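Long-range contact in M152 protein (PDB 4G59), which is a viral MHC class I-like membrane glycoprotein that probably lets murine cytomegalovirus escape natural killer and T cells by holding back host ligands for them: residues E76-F89 and V140-G153. Numbering follows the deposited sequence.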
ATOM      1  N   GLU B  76     -15.199 -17.852   2.932  1.00 35.38           N
ATOM      2  CA  GLU B  76     -15.644 -17.797   4.321  1.00 35.60           C
ATOM      3  C   GLU B  76     -15.379 -16.434   4.931  1.00 40.19           C
ATOM      4  O   GLU B  76     -16.247 -15.896   5.615  1.00 45.55           O
ATOM      5  CB  GLU B  76     -15.004 -18.896   5.170  1.00 36.70           C
ATOM      6  CG  GLU B  76     -15.223 -18.754   6.690  1.00 44.58           C
ATOM      7  CD  GLU B  76     -16.699 -18.785   7.125  1.00 46.09           C
ATOM      8  OE1 GLU B  76     -17.567 -19.150   6.303  1.00 46.45           O
ATOM      9  OE2 GLU B  76     -16.992 -18.441   8.294  1.00 43.78           O
ATOM     10  N   GLN B  77     -14.196 -15.862   4.682  1.00 43.57           N
ATOM     11  CA  GLN B  77     -13.884 -14.544   5.248  1.00 42.51           C
ATOM     12  C   GLN B  77     -14.866 -13.497   4.739  1.00 39.55           C
ATOM     13  O   GLN B  77     -15.225 -12.585   5.468  1.00 41.63           O
ATOM     14  CB  GLN B  77     -12.444 -14.093   4.951  1.00 40.06           C
ATOM     15  CG  GLN B  77     -11.342 -15.016   5.468  1.00 41.42           C
ATOM     16  CD  GLN B  77     -11.486 -15.402   6.931  1.00 41.04           C
ATOM     17  OE1 GLN B  77     -11.618 -14.551   7.815  1.00 36.46           O
ATOM     18  NE2 GLN B  77     -11.435 -16.702   7.193  1.00 39.65           N
ATOM     19  N   GLU B  78     -15.320 -13.636   3.501  1.00 39.15           N
ATOM     20  CA  GLU B  78     -16.241 -12.652   2.954  1.00 38.69           C
ATOM     21  C   GLU B  78     -17.583 -12.662   3.697  1.00 46.40           C
ATOM     22  O   GLU B  78     -18.100 -11.606   4.090  1.00 47.39           O
ATOM     23  CB  GLU B  78     -16.400 -12.822   1.438  1.00 40.20           C
ATOM     24  CG  GLU B  78     -15.151 -12.411   0.673  1.00 38.12           C
ATOM     25  CD  GLU B  78     -15.361 -12.283  -0.809  1.00 43.63           C
ATOM     26  OE1 GLU B  78     -14.350 -12.229  -1.535  1.00 46.99           O
ATOM     27  OE2 GLU B  78     -16.520 -12.207  -1.260  1.00 48.92           O
ATOM     28  N   ARG B  79     -18.125 -13.863   3.895  1.00 43.24           N
ATOM     29  CA  ARG B  79     -19.279 -14.073   4.755  1.00 42.38           C
ATOM     30  C   ARG B  79     -19.019 -13.592   6.189  1.00 45.40           C
ATOM     31  O   ARG B  79     -19.787 -12.800   6.727  1.00 46.26           O
ATOM     32  CB  ARG B  79     -19.654 -15.558   4.783  1.00 41.93           C
ATOM     33  CG  ARG B  79     -21.073 -15.808   5.249  1.00 39.90           C
ATOM     34  CD  ARG B  79     -21.267 -17.204   5.800  1.00 45.48           C
ATOM     35  NE  ARG B  79     -20.283 -17.555   6.823  1.00 52.01           N
ATOM     36  CZ  ARG B  79     -20.345 -17.170   8.093  1.00 45.80           C
ATOM     37  NH1 ARG B  79     -21.343 -16.409   8.506  1.00 52.73           N
ATOM     38  NH2 ARG B  79     -19.404 -17.539   8.950  1.00 48.56           N
ATOM     39  N   PHE B  80     -17.942 -14.072   6.804  1.00 45.35           N
ATOM     40  CA  PHE B  80     -17.666 -13.755   8.204  1.00 43.56           C
ATOM     41  C   PHE B  80     -17.546 -12.253   8.466  1.00 45.11           C
ATOM     42  O   PHE B  80     -18.107 -11.732   9.427  1.00 49.05           O
ATOM     43  CB  PHE B  80     -16.392 -14.474   8.678  1.00 43.83           C
ATOM     44  CG  PHE B  80     -15.867 -13.978  10.016  1.00 43.03           C
ATOM     45  CD1 PHE B  80     -16.604 -14.148  11.183  1.00 39.18           C
ATOM     46  CD2 PHE B  80     -14.622 -13.353  10.103  1.00 40.84           C
ATOM     47  CE1 PHE B  80     -16.104 -13.688  12.422  1.00 43.25           C
ATOM     48  CE2 PHE B  80     -14.116 -12.895  11.331  1.00 42.72           C
ATOM     49  CZ  PHE B  80     -14.858 -13.060  12.494  1.00 39.51           C
ATOM     50  N   VAL B  81     -16.797 -11.569   7.610  1.00 46.82           N
ATOM     51  CA  VAL B  81     -16.506 -10.147   7.795  1.00 47.94           C
ATOM     52  C   VAL B  81     -17.760  -9.313   7.519  1.00 47.37           C
ATOM     53  O   VAL B  81     -17.956  -8.249   8.129  1.00 49.32           O
ATOM     54  CB  VAL B  81     -15.292  -9.691   6.916  1.00 42.21           C
ATOM     55  CG1 VAL B  81     -15.051  -8.210   7.049  1.00 42.78           C
ATOM     56  CG2 VAL B  81     -14.026 -10.454   7.302  1.00 39.24           C
ATOM     57  N   TYR B  82     -18.613  -9.807   6.618  1.00 47.50           N
ATOM     58  CA  TYR B  82     -19.888  -9.154   6.333  1.00 48.45           C
ATOM     59  C   TYR B  82     -20.816  -9.191   7.550  1.00 54.67           C
ATOM     60  O   TYR B  82     -21.334  -8.150   7.959  1.00 56.88           O
ATOM     61  CB  TYR B  82     -20.573  -9.771   5.111  1.00 46.84           C
ATOM     62  CG  TYR B  82     -22.021  -9.356   4.950  1.00 55.06           C
ATOM     63  CD1 TYR B  82     -22.354  -8.078   4.523  1.00 62.62           C
ATOM     64  CD2 TYR B  82     -23.055 -10.242   5.224  1.00 57.76           C
ATOM     65  CE1 TYR B  82     -23.678  -7.694   4.376  1.00 65.79           C
ATOM     66  CE2 TYR B  82     -24.379  -9.865   5.081  1.00 62.08           C
ATOM     67  CZ  TYR B  82     -24.682  -8.589   4.659  1.00 65.75           C
ATOM     68  OH  TYR B  82     -25.993  -8.199   4.518  1.00 68.12           O
ATOM     69  N   GLU B  83     -21.029 -10.377   8.126  1.00 51.29           N
ATOM     70  CA  GLU B  83     -21.813 -10.487   9.361  1.00 52.92           C
ATOM     71  C   GLU B  83     -21.246  -9.578  10.446  1.00 54.99           C
ATOM     72  O   GLU B  83     -21.980  -8.796  11.037  1.00 57.06           O
ATOM     73  CB  GLU B  83     -21.853 -11.920   9.896  1.00 44.35           C
ATOM     74  CG  GLU B  83     -22.239 -12.981   8.888  1.00 54.90           C
ATOM     75  CD  GLU B  83     -23.664 -12.862   8.399  1.00 63.95           C
ATOM     76  OE1 GLU B  83     -24.568 -12.661   9.235  1.00 70.86           O
ATOM     77  OE2 GLU B  83     -23.883 -12.982   7.172  1.00 71.46           O
ATOM     78  N   TYR B  84     -19.940  -9.689  10.694  1.00 51.11           N
ATOM     79  CA  TYR B  84     -19.283  -8.939  11.762  1.00 52.37           C
ATOM     80  C   TYR B  84     -19.562  -7.455  11.638  1.00 54.20           C
ATOM     81  O   TYR B  84     -19.996  -6.822  12.604  1.00 50.70           O
ATOM     82  CB  TYR B  84     -17.778  -9.178  11.715  1.00 48.12           C
ATOM     83  CG  TYR B  84     -16.957  -8.378  12.705  1.00 45.08           C
ATOM     84  CD1 TYR B  84     -17.455  -8.030  13.948  1.00 46.58           C
ATOM     85  CD2 TYR B  84     -15.667  -7.979  12.390  1.00 46.65           C
ATOM     86  CE1 TYR B  84     -16.687  -7.308  14.853  1.00 48.08           C
ATOM     87  CE2 TYR B  84     -14.896  -7.250  13.283  1.00 44.04           C
ATOM     88  CZ  TYR B  84     -15.409  -6.917  14.506  1.00 42.63           C
ATOM     89  OH  TYR B  84     -14.640  -6.197  15.390  1.00 40.19           O
ATOM     90  N   ILE B  85     -19.316  -6.916  10.446  1.00 52.23           N
ATOM     91  CA  ILE B  85     -19.488  -5.490  10.183  1.00 54.36           C
ATOM     92  C   ILE B  85     -20.936  -5.022  10.403  1.00 60.56           C
ATOM     93  O   ILE B  85     -21.173  -4.027  11.107  1.00 61.67           O
ATOM     94  CB  ILE B  85     -18.995  -5.118   8.761  1.00 54.85           C
ATOM     95  CG1 ILE B  85     -17.480  -4.946   8.750  1.00 47.08           C
ATOM     96  CG2 ILE B  85     -19.673  -3.844   8.268  1.00 59.97           C
ATOM     97  CD1 ILE B  85     -16.995  -3.828   9.658  1.00 47.77           C
ATOM     98  N   MET B  86     -21.892  -5.744   9.816  1.00 57.25           N
ATOM     99  CA  MET B  86     -23.309  -5.410   9.958  1.00 60.85           C
ATOM    100  C   MET B  86     -23.815  -5.531  11.407  1.00 61.02           C
ATOM    101  O   MET B  86     -24.418  -4.597  11.929  1.00 68.81           O
ATOM    102  CB  MET B  86     -24.175  -6.257   9.013  1.00 58.24           C
ATOM    103  CG  MET B  86     -23.923  -6.024   7.522  1.00 61.59           C
ATOM    104  SD  MET B  86     -24.035  -4.299   6.986  1.00 77.90           S
ATOM    105  CE  MET B  86     -25.810  -4.049   6.968  1.00 73.56           C
ATOM    106  N   ASN B  87     -23.561  -6.672  12.046  1.00 55.98           N
ATOM    107  CA  ASN B  87     -24.037  -6.944  13.407  1.00 59.67           C
ATOM    108  C   ASN B  87     -23.383  -6.140  14.537  1.00 60.63           C
ATOM    109  O   ASN B  87     -24.001  -5.929  15.575  1.00 65.82           O
ATOM    110  CB  ASN B  87     -23.911  -8.434  13.737  1.00 54.73           C
ATOM    111  CG  ASN B  87     -24.685  -9.318  12.781  1.00 65.07           C
ATOM    112  OD1 ASN B  87     -25.476  -8.837  11.970  1.00 74.00           O
ATOM    113  ND2 ASN B  87     -24.466 -10.627  12.879  1.00 55.44           N
ATOM    114  N   VAL B  88     -22.135  -5.717  14.350  1.00 58.29           N
ATOM    115  CA  VAL B  88     -21.407  -5.035  15.414  1.00 57.82           C
ATOM    116  C   VAL B  88     -21.133  -3.571  15.100  1.00 56.81           C
ATOM    117  O   VAL B  88     -21.401  -2.696  15.922  1.00 61.41           O
ATOM    118  CB  VAL B  88     -20.082  -5.751  15.772  1.00 55.84           C
ATOM    119  CG1 VAL B  88     -19.366  -5.026  16.928  1.00 47.51           C
ATOM    120  CG2 VAL B  88     -20.347  -7.202  16.141  1.00 47.85           C
ATOM    121  N   PHE B  89     -20.410  -3.316  14.024  1.00 57.78           N
ATOM    122  CA  PHE B  89     -20.142  -1.938  13.643  1.00 54.98           C
ATOM    123  C   PHE B  89     -21.309  -1.155  13.050  1.00 60.27           C
ATOM    124  O   PHE B  89     -21.532  -0.001  13.382  1.00 60.73           O
ATOM    125  CB  PHE B  89     -18.855  -1.839  12.845  1.00 48.75           C
ATOM    126  CG  PHE B  89     -17.639  -1.946  13.704  1.00 50.84           C
ATOM    127  CD1 PHE B  89     -17.091  -0.823  14.281  1.00 45.81           C
ATOM    128  CD2 PHE B  89     -17.080  -3.173  13.983  1.00 46.01           C
ATOM    129  CE1 PHE B  89     -15.992  -0.913  15.083  1.00 46.29           C
ATOM    130  CE2 PHE B  89     -15.982  -3.266  14.792  1.00 47.78           C
ATOM    131  CZ  PHE B  89     -15.438  -2.132  15.345  1.00 45.22           C
ATOM    132  N   VAL B 140     -19.587   0.447  20.229  1.00 57.95           N
ATOM    133  CA  VAL B 140     -19.122  -0.937  20.119  1.00 58.24           C
ATOM    134  C   VAL B 140     -18.320  -1.396  21.342  1.00 57.28           C
ATOM    135  O   VAL B 140     -17.397  -0.704  21.782  1.00 59.28           O
ATOM    136  CB  VAL B 140     -18.296  -1.148  18.840  1.00 56.51           C
ATOM    137  CG1 VAL B 140     -17.666  -2.531  18.828  1.00 45.74           C
ATOM    138  CG2 VAL B 140     -19.183  -0.942  17.609  1.00 54.44           C
ATOM    139  N   SER B 141     -18.676  -2.559  21.890  1.00 50.69           N
ATOM    140  CA  SER B 141     -17.982  -3.087  23.075  1.00 50.69           C
ATOM    141  C   SER B 141     -16.662  -3.801  22.739  1.00 48.53           C
ATOM    142  O   SER B 141     -16.558  -4.518  21.754  1.00 46.81           O
ATOM    143  CB  SER B 141     -18.880  -4.034  23.867  1.00 47.09           C
ATOM    144  OG  SER B 141     -19.014  -5.278  23.206  1.00 50.87           O
ATOM    145  N   GLU B 142     -15.665  -3.584  23.581  1.00 51.48           N
ATOM    146  CA  GLU B 142     -14.424  -4.321  23.545  1.00 46.94           C
ATOM    147  C   GLU B 142     -14.662  -5.835  23.514  1.00 50.55           C
ATOM    148  O   GLU B 142     -13.910  -6.562  22.863  1.00 54.48           O
ATOM    149  CB  GLU B 142     -13.597  -3.929  24.764  1.00 42.21           C
ATOM    150  CG  GLU B 142     -12.300  -4.685  24.950  1.00 49.03           C
ATOM    151  CD  GLU B 142     -11.315  -3.894  25.795  1.00 59.60           C
ATOM    152  OE1 GLU B 142     -11.219  -2.664  25.590  1.00 64.11           O
ATOM    153  OE2 GLU B 142     -10.643  -4.488  26.665  1.00 59.08           O
ATOM    154  N   ASP B 143     -15.705  -6.302  24.201  1.00 46.10           N
ATOM    155  CA  ASP B 143     -15.997  -7.732  24.275  1.00 48.99           C
ATOM    156  C   ASP B 143     -16.303  -8.274  22.886  1.00 51.96           C
ATOM    157  O   ASP B 143     -15.797  -9.331  22.480  1.00 48.79           O
ATOM    158  CB  ASP B 143     -17.203  -8.012  25.180  1.00 69.90           C
ATOM    159  CG  ASP B 143     -16.994  -7.558  26.604  1.00 69.90           C
ATOM    160  OD1 ASP B 143     -16.093  -8.105  27.270  1.00 69.90           O
ATOM    161  OD2 ASP B 143     -17.755  -6.673  27.057  1.00 69.90           O
ATOM    162  N   ASP B 144     -17.153  -7.540  22.172  1.00 52.91           N
ATOM    163  CA  ASP B 144     -17.566  -7.910  20.829  1.00 52.30           C
ATOM    164  C   ASP B 144     -16.395  -7.940  19.831  1.00 49.05           C
ATOM    165  O   ASP B 144     -16.292  -8.851  18.996  1.00 48.96           O
ATOM    166  CB  ASP B 144     -18.651  -6.947  20.348  1.00 52.77           C
ATOM    167  CG  ASP B 144     -20.044  -7.481  20.570  1.00 56.23           C
ATOM    168  OD1 ASP B 144     -20.167  -8.712  20.759  1.00 54.53           O
ATOM    169  OD2 ASP B 144     -21.009  -6.674  20.539  1.00 55.85           O
ATOM    170  N   ILE B 145     -15.520  -6.944  19.928  1.00 42.61           N
ATOM    171  CA  ILE B 145     -14.334  -6.867  19.075  1.00 47.41           C
ATOM    172  C   ILE B 145     -13.365  -8.030  19.325  1.00 49.05           C
ATOM    173  O   ILE B 145     -12.841  -8.640  18.387  1.00 47.99           O
ATOM    174  CB  ILE B 145     -13.606  -5.542  19.283  1.00 46.45           C
ATOM    175  CG1 ILE B 145     -14.480  -4.391  18.785  1.00 42.75           C
ATOM    176  CG2 ILE B 145     -12.238  -5.555  18.606  1.00 44.89           C
ATOM    177  CD1 ILE B 145     -14.046  -3.041  19.291  1.00 37.39           C
ATOM    178  N   ALA B 146     -13.152  -8.338  20.597  1.00 47.81           N
ATOM    179  CA  ALA B 146     -12.285  -9.432  20.985  1.00 47.70           C
ATOM    180  C   ALA B 146     -12.835 -10.758  20.472  1.00 49.57           C
ATOM    181  O   ALA B 146     -12.082 -11.621  20.004  1.00 50.73           O
ATOM    182  CB  ALA B 146     -12.129  -9.460  22.497  1.00 46.09           C
ATOM    183  N   ARG B 147     -14.148 -10.933  20.565  1.00 46.63           N
ATOM    184  CA  ARG B 147     -14.742 -12.231  20.235  1.00 47.89           C
ATOM    185  C   ARG B 147     -14.662 -12.462  18.726  1.00 47.94           C
ATOM    186  O   ARG B 147     -14.465 -13.597  18.255  1.00 47.28           O
ATOM    187  CB  ARG B 147     -16.168 -12.370  20.824  1.00 48.29           C
ATOM    188  CG  ARG B 147     -17.349 -12.081  19.884  1.00 52.89           C
ATOM    189  CD  ARG B 147     -18.739 -12.176  20.598  1.00 49.92           C
ATOM    190  NE  ARG B 147     -18.954 -11.149  21.634  1.00 53.23           N
ATOM    191  CZ  ARG B 147     -18.924 -11.380  22.952  1.00 46.18           C
ATOM    192  NH1 ARG B 147     -18.693 -12.607  23.418  1.00 42.16           N
ATOM    193  NH2 ARG B 147     -19.117 -10.389  23.811  1.00 40.28           N
ATOM    194  N   TYR B 148     -14.759 -11.375  17.964  1.00 49.05           N
ATOM    195  CA  TYR B 148     -14.610 -11.479  16.519  1.00 45.93           C
ATOM    196  C   TYR B 148     -13.138 -11.566  16.105  1.00 46.87           C
ATOM    197  O   TYR B 148     -12.822 -12.021  14.992  1.00 45.76           O
ATOM    198  CB  TYR B 148     -15.351 -10.349  15.814  1.00 45.42           C
ATOM    199  CG  TYR B 148     -16.818 -10.664  15.660  1.00 46.54           C
ATOM    200  CD1 TYR B 148     -17.276 -11.397  14.577  1.00 47.24           C
ATOM    201  CD2 TYR B 148     -17.744 -10.246  16.610  1.00 49.22           C
ATOM    202  CE1 TYR B 148     -18.619 -11.698  14.435  1.00 51.22           C
ATOM    203  CE2 TYR B 148     -19.084 -10.546  16.480  1.00 46.54           C
ATOM    204  CZ  TYR B 148     -19.520 -11.273  15.391  1.00 53.15           C
ATOM    205  OH  TYR B 148     -20.861 -11.574  15.264  1.00 54.05           O
ATOM    206  N   GLY B 149     -12.252 -11.161  17.021  1.00 46.45           N
ATOM    207  CA  GLY B 149     -10.820 -11.358  16.857  1.00 46.02           C
ATOM    208  C   GLY B 149     -10.420 -12.825  16.728  1.00 45.85           C
ATOM    209  O   GLY B 149      -9.311 -13.158  16.302  1.00 48.06           O
ATOM    210  N   GLN B 150     -11.319 -13.723  17.089  1.00 46.83           N
ATOM    211  CA  GLN B 150     -11.028 -15.137  16.912  1.00 47.87           C
ATOM    212  C   GLN B 150     -10.997 -15.518  15.442  1.00 43.73           C
ATOM    213  O   GLN B 150     -10.397 -16.521  15.062  1.00 49.68           O
ATOM    214  CB  GLN B 150     -12.041 -15.993  17.656  1.00 44.58           C
ATOM    215  CG  GLN B 150     -11.806 -16.039  19.133  1.00 47.13           C
ATOM    216  CD  GLN B 150     -12.769 -16.977  19.803  1.00 50.15           C
ATOM    217  OE1 GLN B 150     -13.507 -17.705  19.134  1.00 51.26           O
ATOM    218  NE2 GLN B 150     -12.777 -16.967  21.128  1.00 45.39           N
ATOM    219  N   GLY B 151     -11.646 -14.709  14.620  1.00 37.42           N
ATOM    220  CA  GLY B 151     -11.682 -14.963  13.203  1.00 40.26           C
ATOM    221  C   GLY B 151     -12.614 -16.119  12.961  1.00 42.41           C
ATOM    222  O   GLY B 151     -13.241 -16.604  13.900  1.00 40.77           O
ATOM    223  N   SER B 152     -12.707 -16.556  11.713  1.00 40.07           N
ATOM    224  CA  SER B 152     -13.559 -17.683  11.366  1.00 46.70           C
ATOM    225  C   SER B 152     -12.808 -18.536  10.358  1.00 44.76           C
ATOM    226  O   SER B 152     -11.773 -18.115   9.862  1.00 49.44           O
ATOM    227  CB  SER B 152     -14.871 -17.166  10.770  1.00 44.33           C
ATOM    228  OG  SER B 152     -15.771 -18.208  10.429  1.00 45.12           O
ATOM    229  N   GLY B 153     -13.302 -19.738  10.070  1.00 45.71           N
ATOM    230  CA  GLY B 153     -12.837 -20.508   8.913  1.00 40.53           C
ATOM    231  C   GLY B 153     -11.543 -21.308   9.017  1.00 41.37           C
ATOM    232  O   GLY B 153     -11.139 -21.975   8.046  1.00 45.53           O
TER
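Tyr148 lays its ring against Tyr84 in an offset stack, centroids 4.3 Å apart and planes at 15°, the two side chains running past each other in opposite directions. Its CB sits over the Tyr84 face, 3.6 Å from that ring's centroid. With chi1 at -82°, the Tyr148 ring lies anti to its own carbonyl carbon and reaches across to the facing helix, where Val88 CG2 meets its CE2. Phe80 comes to the edge of the same ring, CE1 to Tyr148 CD1, and offers one face to Ser152, whose CB makes a CH-pi contact. Farther along, Val140 puts CG2 over the Phe89 ring and CG1 against Val88 CG1.

At the other end the contact turns polar. Ser152 OG, swung anti to its backbone N (chi1 -179°), donates a very short 2.5 Å bond to Glu76 OE2. Arg79 grips that carboxylate side-on, NE to OE1 and NH2 to OE2. Gln77 NE2 bonds to Ser152 O at 3.0 Å, nearly straight but from above the carbonyl plane; Tyr99 of the sheet takes Gln77 OE1 and Ser152 N, while Tyr84 OH bonds to Gln112.

Helices 76-89 and 142-148 run antiparallel over the MHC-like platform sheet, and the aromatic packing between them is consistent with a groove closed at this end. The polar end fixes the chain leaving the shorter helix, and Arg79 probably keeps Glu76 ionised.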